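Local coordinates for protein R.MvaI (PDB 2OA9) that probably cleaves DNA as a metal-dependent restriction endonuclease that acts as a monomer and recognizes its target sequence asymmetrically, at residues 110-122 and 133-145. Numbering follows the deposited sequence.
Sequences RKTNSNSYNYDFK and RLEVFDKQDIMID
F121 and V136 face each other as a non-hydrogen-bonded antiparallel pair of the hairpin formed by strands 119-126 and 131-138, their side chains alongside, with F121 CE1 4.0 Å from V136 CG1. L134 CD1 touches the same ring, Y119 CB reaches V136 CG1, and helix 83-91 packs against L134 and V136. On the sheet face that bears D120 and F137, K111 lies over the F137 ring, its CD in a CH-pi contact 3.5 Å from the centroid. D120 and F137 exchange two backbone bonds, as do K122 and E135. Bends at chi3 and chi4 (58° and 68°) fold K122 back to place NZ 2.7 Å from E135 OE1, on its syn side. Past the aromatic ring, K111 NZ forms a salt bridge with D141 OD1 whose hydrogen bond is weak. K139 NZ is gripped twice, by D120 OD1 (2.9 Å) and by S114 O (2.8 Å), whose carbonyl plane NZ sits above. A methionine in place of K139 would probably leave the buried D120 carboxylate without its lysine mate and S114 O without this donor. One hairpin face is thus apolar; on the other, K122-E135 links the strands, D120-K139 strand to turn, and K111-D141 the preceding segment to that turn.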
ATOM      1  N   ARG A 110      -0.781  19.100   0.193  1.00 20.79           N
ATOM      2  CA  ARG A 110       0.148  20.174  -0.159  1.00 21.29           C
ATOM      3  C   ARG A 110       0.572  19.941  -1.583  1.00 19.77           C
ATOM      4  O   ARG A 110       0.557  18.798  -2.052  1.00 19.48           O
ATOM      5  CB  ARG A 110       1.440  20.086   0.675  1.00 23.09           C
ATOM      6  CG  ARG A 110       1.330  19.591   2.116  1.00 29.30           C
ATOM      7  CD  ARG A 110       2.540  20.023   2.997  1.00 35.02           C
ATOM      8  NE  ARG A 110       2.159  20.816   4.170  1.00 40.38           N
ATOM      9  CZ  ARG A 110       1.644  22.050   4.125  1.00 44.48           C
ATOM     10  NH1 ARG A 110       1.449  22.686   2.967  1.00 45.35           N
ATOM     11  NH2 ARG A 110       1.332  22.667   5.258  1.00 46.07           N
ATOM     12  N   LYS A 111       0.963  21.002  -2.267  1.00 18.50           N
ATOM     13  CA  LYS A 111       1.714  20.883  -3.517  1.00 18.57           C
ATOM     14  C   LYS A 111       3.131  20.441  -3.205  1.00 18.74           C
ATOM     15  O   LYS A 111       3.695  20.802  -2.163  1.00 18.94           O
ATOM     16  CB  LYS A 111       1.883  22.250  -4.156  1.00 19.75           C
ATOM     17  CG  LYS A 111       0.685  22.892  -4.737  1.00 23.60           C
ATOM     18  CD  LYS A 111       1.136  23.957  -5.770  1.00 26.76           C
ATOM     19  CE  LYS A 111       1.854  25.137  -5.162  1.00 29.20           C
ATOM     20  NZ  LYS A 111       2.022  26.251  -6.137  1.00 30.90           N
ATOM     21  N   THR A 112       3.761  19.797  -4.172  1.00 17.08           N
ATOM     22  CA  THR A 112       5.182  19.491  -4.109  1.00 17.60           C
ATOM     23  C   THR A 112       5.959  20.765  -4.304  1.00 19.69           C
ATOM     24  O   THR A 112       5.411  21.782  -4.719  1.00 18.52           O
ATOM     25  CB  THR A 112       5.612  18.471  -5.187  1.00 17.89           C
ATOM     26  OG1 THR A 112       5.352  18.972  -6.527  1.00 16.49           O
ATOM     27  CG2 THR A 112       4.838  17.125  -5.055  1.00 17.24           C
ATOM     28  N   ASN A 113       7.247  20.722  -3.946  1.00 22.67           N
ATOM     29  CA  ASN A 113       8.139  21.868  -4.180  1.00 25.59           C
ATOM     30  C   ASN A 113       9.574  21.450  -4.546  1.00 26.21           C
ATOM     31  O   ASN A 113      10.537  21.954  -3.974  1.00 27.82           O
ATOM     32  CB  ASN A 113       8.133  22.836  -2.981  1.00 26.53           C
ATOM     33  CG  ASN A 113       8.496  24.258  -3.382  1.00 29.16           C
ATOM     34  OD1 ASN A 113       7.655  25.159  -3.385  0.50 37.20           O
ATOM     35  ND2 ASN A 113       9.738  24.458  -3.749  0.50 34.83           N
ATOM     36  N   SER A 114       9.714  20.563  -5.531  1.00 27.54           N
ATOM     37  CA  SER A 114      11.029  20.034  -5.915  1.00 27.52           C
ATOM     38  C   SER A 114      11.780  21.001  -6.831  1.00 27.45           C
ATOM     39  O   SER A 114      11.250  21.521  -7.816  1.00 28.06           O
ATOM     40  CB  SER A 114      10.927  18.654  -6.616  1.00 28.08           C
ATOM     41  OG  SER A 114      12.168  18.260  -7.242  1.00 29.85           O
ATOM     42  N   ASN A 115      13.051  21.184  -6.537  1.00 26.27           N
ATOM     43  CA  ASN A 115      13.909  21.962  -7.414  1.00 26.73           C
ATOM     44  C   ASN A 115      14.386  21.223  -8.660  1.00 25.97           C
ATOM     45  O   ASN A 115      15.074  21.793  -9.487  1.00 26.84           O
ATOM     46  CB  ASN A 115      15.112  22.452  -6.630  1.00 26.93           C
ATOM     47  CG  ASN A 115      14.740  23.486  -5.607  1.00 29.41           C
ATOM     48  OD1 ASN A 115      13.818  24.283  -5.817  1.00 32.26           O
ATOM     49  ND2 ASN A 115      15.445  23.480  -4.486  1.00 31.57           N
ATOM     50  N   SER A 116      14.024  19.957  -8.810  1.00 25.30           N
ATOM     51  CA  SER A 116      14.559  19.177  -9.913  1.00 23.75           C
ATOM     52  C   SER A 116      13.629  19.214 -11.123  1.00 22.13           C
ATOM     53  O   SER A 116      14.020  18.790 -12.183  1.00 22.16           O
ATOM     54  CB  SER A 116      14.744  17.726  -9.483  1.00 24.82           C
ATOM     55  OG  SER A 116      13.500  17.167  -9.100  0.50 25.65           O
ATOM     56  N   TYR A 117      12.405  19.710 -10.937  1.00 20.06           N
ATOM     57  CA  TYR A 117      11.440  19.809 -12.025  1.00 17.54           C
ATOM     58  C   TYR A 117      10.962  21.235 -12.147  1.00 16.68           C
ATOM     59  O   TYR A 117      11.028  21.990 -11.176  1.00 17.99           O
ATOM     60  CB  TYR A 117      10.214  18.902 -11.788  1.00 17.43           C
ATOM     61  CG  TYR A 117      10.569  17.450 -11.804  1.00 15.52           C
ATOM     62  CD1 TYR A 117      10.620  16.741 -12.980  1.00 14.50           C
ATOM     63  CD2 TYR A 117      10.908  16.786 -10.632  1.00 17.20           C
ATOM     64  CE1 TYR A 117      11.020  15.411 -12.997  1.00 15.68           C
ATOM     65  CE2 TYR A 117      11.293  15.442 -10.648  1.00 18.12           C
ATOM     66  CZ  TYR A 117      11.309  14.762 -11.825  1.00 15.33           C
ATOM     67  OH  TYR A 117      11.685  13.428 -11.866  1.00 15.61           O
ATOM     68  N   ASN A 118      10.449  21.595 -13.320  1.00 15.32           N
ATOM     69  CA  ASN A 118       9.919  22.944 -13.542  1.00 14.92           C
ATOM     70  C   ASN A 118       8.412  23.047 -13.264  1.00 14.51           C
ATOM     71  O   ASN A 118       7.787  24.072 -13.555  1.00 14.95           O
ATOM     72  CB  ASN A 118      10.200  23.377 -14.971  1.00 15.98           C
ATOM     73  CG  ASN A 118      11.683  23.562 -15.223  1.00 17.36           C
ATOM     74  OD1 ASN A 118      12.396  24.076 -14.355  1.00 20.20           O
ATOM     75  ND2 ASN A 118      12.159  23.146 -16.384  1.00 22.12           N
ATOM     76  N   TYR A 119       7.856  21.961 -12.711  1.00 12.76           N
ATOM     77  CA  TYR A 119       6.416  21.889 -12.372  1.00 13.15           C
ATOM     78  C   TYR A 119       6.249  21.311 -10.973  1.00 14.51           C
ATOM     79  O   TYR A 119       7.109  20.543 -10.528  1.00 15.88           O
ATOM     80  CB  TYR A 119       5.621  21.061 -13.406  1.00 12.54           C
ATOM     81  CG  TYR A 119       5.831  21.603 -14.778  1.00 12.51           C
ATOM     82  CD1 TYR A 119       5.042  22.664 -15.244  1.00 12.16           C
ATOM     83  CD2 TYR A 119       6.878  21.196 -15.565  1.00 10.49           C
ATOM     84  CE1 TYR A 119       5.281  23.254 -16.448  1.00 11.43           C
ATOM     85  CE2 TYR A 119       7.072  21.775 -16.806  1.00 12.16           C
ATOM     86  CZ  TYR A 119       6.305  22.809 -17.217  1.00 11.14           C
ATOM     87  OH  TYR A 119       6.567  23.391 -18.445  1.00 14.68           O
ATOM     88  N   ASP A 120       5.171  21.724 -10.304  1.00 14.85           N
ATOM     89  CA  ASP A 120       4.762  21.193  -9.002  1.00 15.07           C
ATOM     90  C   ASP A 120       3.419  20.480  -9.159  1.00 13.85           C
ATOM     91  O   ASP A 120       2.717  20.668 -10.127  1.00 13.94           O
ATOM     92  CB  ASP A 120       4.626  22.285  -7.968  1.00 14.86           C
ATOM     93  CG  ASP A 120       5.918  23.005  -7.697  1.00 17.34           C
ATOM     94  OD1 ASP A 120       6.976  22.359  -7.716  1.00 18.96           O
ATOM     95  OD2 ASP A 120       5.911  24.225  -7.470  1.00 21.86           O
ATOM     96  N   PHE A 121       3.117  19.604  -8.211  1.00 12.70           N
ATOM     97  CA  PHE A 121       2.025  18.662  -8.368  1.00 12.33           C
ATOM     98  C   PHE A 121       1.223  18.574  -7.080  1.00 12.59           C
ATOM     99  O   PHE A 121       1.793  18.644  -6.007  1.00 13.77           O
ATOM    100  CB  PHE A 121       2.517  17.258  -8.735  1.00 13.19           C
ATOM    101  CG  PHE A 121       3.349  17.214  -9.961  1.00 11.80           C
ATOM    102  CD1 PHE A 121       2.763  17.008 -11.206  1.00 13.88           C
ATOM    103  CD2 PHE A 121       4.719  17.388  -9.897  1.00 14.18           C
ATOM    104  CE1 PHE A 121       3.520  16.992 -12.357  1.00 14.00           C
ATOM    105  CE2 PHE A 121       5.486  17.365 -11.057  1.00 13.87           C
ATOM    106  CZ  PHE A 121       4.881  17.180 -12.272  1.00 13.59           C
ATOM    107  N   LYS A 122      -0.086  18.318  -7.222  1.00 12.62           N
ATOM    108  CA  LYS A 122      -0.966  18.005  -6.087  1.00 12.43           C
ATOM    109  C   LYS A 122      -2.062  17.054  -6.553  1.00 13.31           C
ATOM    110  O   LYS A 122      -2.501  17.107  -7.694  1.00 14.21           O
ATOM    111  CB  LYS A 122      -1.547  19.275  -5.511  1.00 13.51           C
ATOM    112  CG  LYS A 122      -2.285  19.047  -4.180  1.00 14.95           C
ATOM    113  CD  LYS A 122      -2.510  20.367  -3.421  1.00 18.16           C
ATOM    114  CE  LYS A 122      -3.285  21.431  -4.133  1.00 23.51           C
ATOM    115  NZ  LYS A 122      -4.705  21.093  -4.337  1.00 25.44           N
ATOM    116  N   ARG A 133      -7.877  13.586  -9.455  1.00 12.29           N
ATOM    117  CA  ARG A 133      -7.135  14.365 -10.434  1.00 11.99           C
ATOM    118  C   ARG A 133      -5.738  14.702  -9.996  1.00 12.39           C
ATOM    119  O   ARG A 133      -5.494  15.006  -8.813  1.00 11.86           O
ATOM    120  CB  ARG A 133      -7.854  15.683 -10.721  1.00 12.45           C
ATOM    121  CG  ARG A 133      -9.215  15.527 -11.273  1.00 13.04           C
ATOM    122  CD  ARG A 133      -9.895  16.825 -11.657  1.00 12.72           C
ATOM    123  NE  ARG A 133     -11.205  16.611 -12.289  1.00 14.63           N
ATOM    124  CZ  ARG A 133     -11.383  16.345 -13.587  1.00 13.63           C
ATOM    125  NH1 ARG A 133     -10.362  16.280 -14.435  1.00 16.19           N
ATOM    126  NH2 ARG A 133     -12.606  16.125 -14.053  1.00 18.54           N
ATOM    127  N   LEU A 134      -4.823  14.650 -10.961  1.00 12.69           N
ATOM    128  CA  LEU A 134      -3.487  15.233 -10.812  1.00 12.04           C
ATOM    129  C   LEU A 134      -3.489  16.679 -11.277  1.00 13.52           C
ATOM    130  O   LEU A 134      -3.657  16.942 -12.467  1.00 13.83           O
ATOM    131  CB  LEU A 134      -2.456  14.403 -11.603  1.00 12.81           C
ATOM    132  CG  LEU A 134      -1.000  14.873 -11.545  1.00 13.15           C
ATOM    133  CD1 LEU A 134      -0.487  14.705 -10.162  1.00 12.22           C
ATOM    134  CD2 LEU A 134      -0.179  14.103 -12.487  1.00 15.12           C
ATOM    135  N   GLU A 135      -3.262  17.607 -10.346  1.00 12.34           N
ATOM    136  CA  GLU A 135      -3.062  18.994 -10.648  1.00 12.56           C
ATOM    137  C   GLU A 135      -1.600  19.330 -10.874  1.00 12.78           C
ATOM    138  O   GLU A 135      -0.739  18.894 -10.096  1.00 12.43           O
ATOM    139  CB  GLU A 135      -3.590  19.848  -9.483  1.00 12.63           C
ATOM    140  CG  GLU A 135      -5.076  19.716  -9.192  1.00 13.47           C
ATOM    141  CD  GLU A 135      -5.526  20.512  -7.967  1.00 15.95           C
ATOM    142  OE1 GLU A 135      -4.737  20.719  -7.006  1.00 21.72           O
ATOM    143  OE2 GLU A 135      -6.717  20.886  -7.976  1.00 19.11           O
ATOM    144  N   VAL A 136      -1.346  20.111 -11.921  1.00 11.35           N
ATOM    145  CA  VAL A 136      -0.001  20.501 -12.308  1.00 11.37           C
ATOM    146  C   VAL A 136       0.078  22.013 -12.271  1.00 11.02           C
ATOM    147  O   VAL A 136      -0.776  22.699 -12.822  1.00 12.38           O
ATOM    148  CB  VAL A 136       0.385  19.962 -13.687  1.00 12.13           C
ATOM    149  CG1 VAL A 136       1.823  20.199 -13.950  1.00 12.35           C
ATOM    150  CG2 VAL A 136       0.075  18.447 -13.829  1.00 12.53           C
ATOM    151  N   PHE A 137       1.122  22.507 -11.620  1.00 12.43           N
ATOM    152  CA  PHE A 137       1.350  23.921 -11.432  1.00 12.14           C
ATOM    153  C   PHE A 137       2.694  24.281 -12.008  1.00 13.61           C
ATOM    154  O   PHE A 137       3.675  23.532 -11.871  1.00 14.41           O
ATOM    155  CB  PHE A 137       1.383  24.270  -9.932  1.00 13.32           C
ATOM    156  CG  PHE A 137       0.136  23.903  -9.181  1.00 12.55           C
ATOM    157  CD1 PHE A 137      -0.844  24.834  -8.911  1.00 15.23           C
ATOM    158  CD2 PHE A 137      -0.031  22.614  -8.704  1.00 14.24           C
ATOM    159  CE1 PHE A 137      -1.984  24.489  -8.200  1.00 15.43           C
ATOM    160  CE2 PHE A 137      -1.194  22.261  -8.020  1.00 16.16           C
ATOM    161  CZ  PHE A 137      -2.152  23.175  -7.787  1.00 16.20           C
ATOM    162  N   ASP A 138       2.772  25.445 -12.635  1.00 13.61           N
ATOM    163  CA  ASP A 138       4.105  25.984 -12.917  1.00 15.66           C
ATOM    164  C   ASP A 138       4.627  26.713 -11.679  1.00 16.44           C
ATOM    165  O   ASP A 138       3.956  26.805 -10.618  1.00 16.41           O
ATOM    166  CB  ASP A 138       4.163  26.783 -14.217  1.00 16.92           C
ATOM    167  CG  ASP A 138       3.406  28.083 -14.165  1.00 17.43           C
ATOM    168  OD1 ASP A 138       3.168  28.652 -13.066  1.00 20.08           O
ATOM    169  OD2 ASP A 138       3.046  28.650 -15.233  1.00 19.99           O
ATOM    170  N   LYS A 139       5.863  27.159 -11.790  1.00 17.61           N
ATOM    171  CA  LYS A 139       6.587  27.714 -10.641  1.00 18.30           C
ATOM    172  C   LYS A 139       6.087  29.103 -10.281  1.00 20.51           C
ATOM    173  O   LYS A 139       6.449  29.632  -9.226  1.00 21.76           O
ATOM    174  CB  LYS A 139       8.113  27.725 -10.910  1.00 18.53           C
ATOM    175  CG  LYS A 139       8.745  26.337 -10.943  1.00 19.70           C
ATOM    176  CD  LYS A 139       8.625  25.586  -9.628  1.00 19.69           C
ATOM    177  CE  LYS A 139       9.262  24.201  -9.729  1.00 20.96           C
ATOM    178  NZ  LYS A 139       9.470  23.584  -8.376  1.00 24.48           N
ATOM    179  N   GLN A 140       5.247  29.676 -11.140  1.00 20.66           N
ATOM    180  CA  GLN A 140       4.523  30.906 -10.834  1.00 21.76           C
ATOM    181  C   GLN A 140       3.127  30.650 -10.220  1.00 21.98           C
ATOM    182  O   GLN A 140       2.298  31.556 -10.190  1.00 22.85           O
ATOM    183  CB  GLN A 140       4.423  31.768 -12.098  1.00 22.29           C
ATOM    184  CG  GLN A 140       5.773  32.246 -12.679  1.00 23.80           C
ATOM    185  CD  GLN A 140       6.552  31.155 -13.407  1.00 27.06           C
ATOM    186  OE1 GLN A 140       7.761  30.949 -13.152  1.00 29.70           O
ATOM    187  NE2 GLN A 140       5.881  30.470 -14.339  1.00 29.28           N
ATOM    188  N   ASP A 141       2.894  29.431  -9.716  1.00 21.35           N
ATOM    189  CA  ASP A 141       1.647  29.027  -9.042  1.00 21.78           C
ATOM    190  C   ASP A 141       0.402  29.024  -9.930  1.00 21.05           C
ATOM    191  O   ASP A 141      -0.714  29.039  -9.440  1.00 22.43           O
ATOM    192  CB  ASP A 141       1.385  29.843  -7.763  1.00 22.81           C
ATOM    193  CG  ASP A 141       2.518  29.735  -6.757  1.00 25.35           C
ATOM    194  OD1 ASP A 141       3.231  28.713  -6.746  1.00 29.16           O
ATOM    195  OD2 ASP A 141       2.782  30.627  -5.918  1.00 31.30           O
ATOM    196  N   ILE A 142       0.596  28.966 -11.240  1.00 19.99           N
ATOM    197  CA  ILE A 142      -0.529  28.814 -12.148  1.00 19.39           C
ATOM    198  C   ILE A 142      -0.840  27.317 -12.240  1.00 17.42           C
ATOM    199  O   ILE A 142       0.035  26.549 -12.618  1.00 16.89           O
ATOM    200  CB  ILE A 142      -0.214  29.354 -13.562  1.00 19.30           C
ATOM    201  CG1 ILE A 142       0.191  30.836 -13.529  1.00 20.12           C
ATOM    202  CG2 ILE A 142      -1.434  29.138 -14.486  1.00 19.23           C
ATOM    203  CD1 ILE A 142      -0.975  31.753 -13.258  1.00 20.69           C
ATOM    204  N   MET A 143      -2.079  26.922 -11.959  1.00 16.73           N
ATOM    205  CA  MET A 143      -2.542  25.537 -12.185  1.00 16.17           C
ATOM    206  C   MET A 143      -2.870  25.391 -13.664  1.00 15.52           C
ATOM    207  O   MET A 143      -3.897  25.871 -14.142  1.00 15.75           O
ATOM    208  CB  MET A 143      -3.775  25.240 -11.327  1.00 16.05           C
ATOM    209  CG  MET A 143      -3.798  23.997 -10.524  1.00 21.63           C
ATOM    210  SD  MET A 143      -5.287  23.025 -10.690  1.00 29.41           S
ATOM    211  CE  MET A 143      -4.814  22.380 -12.285  1.00  7.96           C
ATOM    212  N   ILE A 144      -1.976  24.740 -14.383  1.00 13.35           N
ATOM    213  CA  ILE A 144      -2.006  24.735 -15.850  1.00 12.32           C
ATOM    214  C   ILE A 144      -2.771  23.536 -16.377  1.00 12.50           C
ATOM    215  O   ILE A 144      -3.112  23.500 -17.565  1.00 12.97           O
ATOM    216  CB  ILE A 144      -0.589  24.893 -16.500  1.00 13.62           C
ATOM    217  CG1 ILE A 144       0.359  23.818 -15.982  1.00 15.21           C
ATOM    218  CG2 ILE A 144      -0.008  26.316 -16.258  1.00 15.18           C
ATOM    219  CD1 ILE A 144       1.677  23.737 -16.664  1.00 17.01           C
ATOM    220  N   ASP A 145      -3.023  22.537 -15.534  1.00 12.58           N
ATOM    221  CA  ASP A 145      -3.593  21.279 -16.038  1.00 13.26           C
ATOM    222  C   ASP A 145      -4.122  20.465 -14.894  1.00 13.70           C
ATOM    223  O   ASP A 145      -3.370  20.196 -13.957  1.00 16.05           O
ATOM    224  CB  ASP A 145      -2.463  20.517 -16.744  1.00 13.19           C
ATOM    225  CG  ASP A 145      -2.894  19.232 -17.451  1.00 13.90           C
ATOM    226  OD1 ASP A 145      -4.089  18.987 -17.658  1.00 15.73           O
ATOM    227  OD2 ASP A 145      -2.035  18.450 -17.933  1.00 17.30           O
TER
HETATM  228  O   HOH W   1       4.093  25.890  -7.947  1.00 31.83           O
HETATM  229  O   HOH W   2       7.773  26.617 -14.182  1.00 26.59           O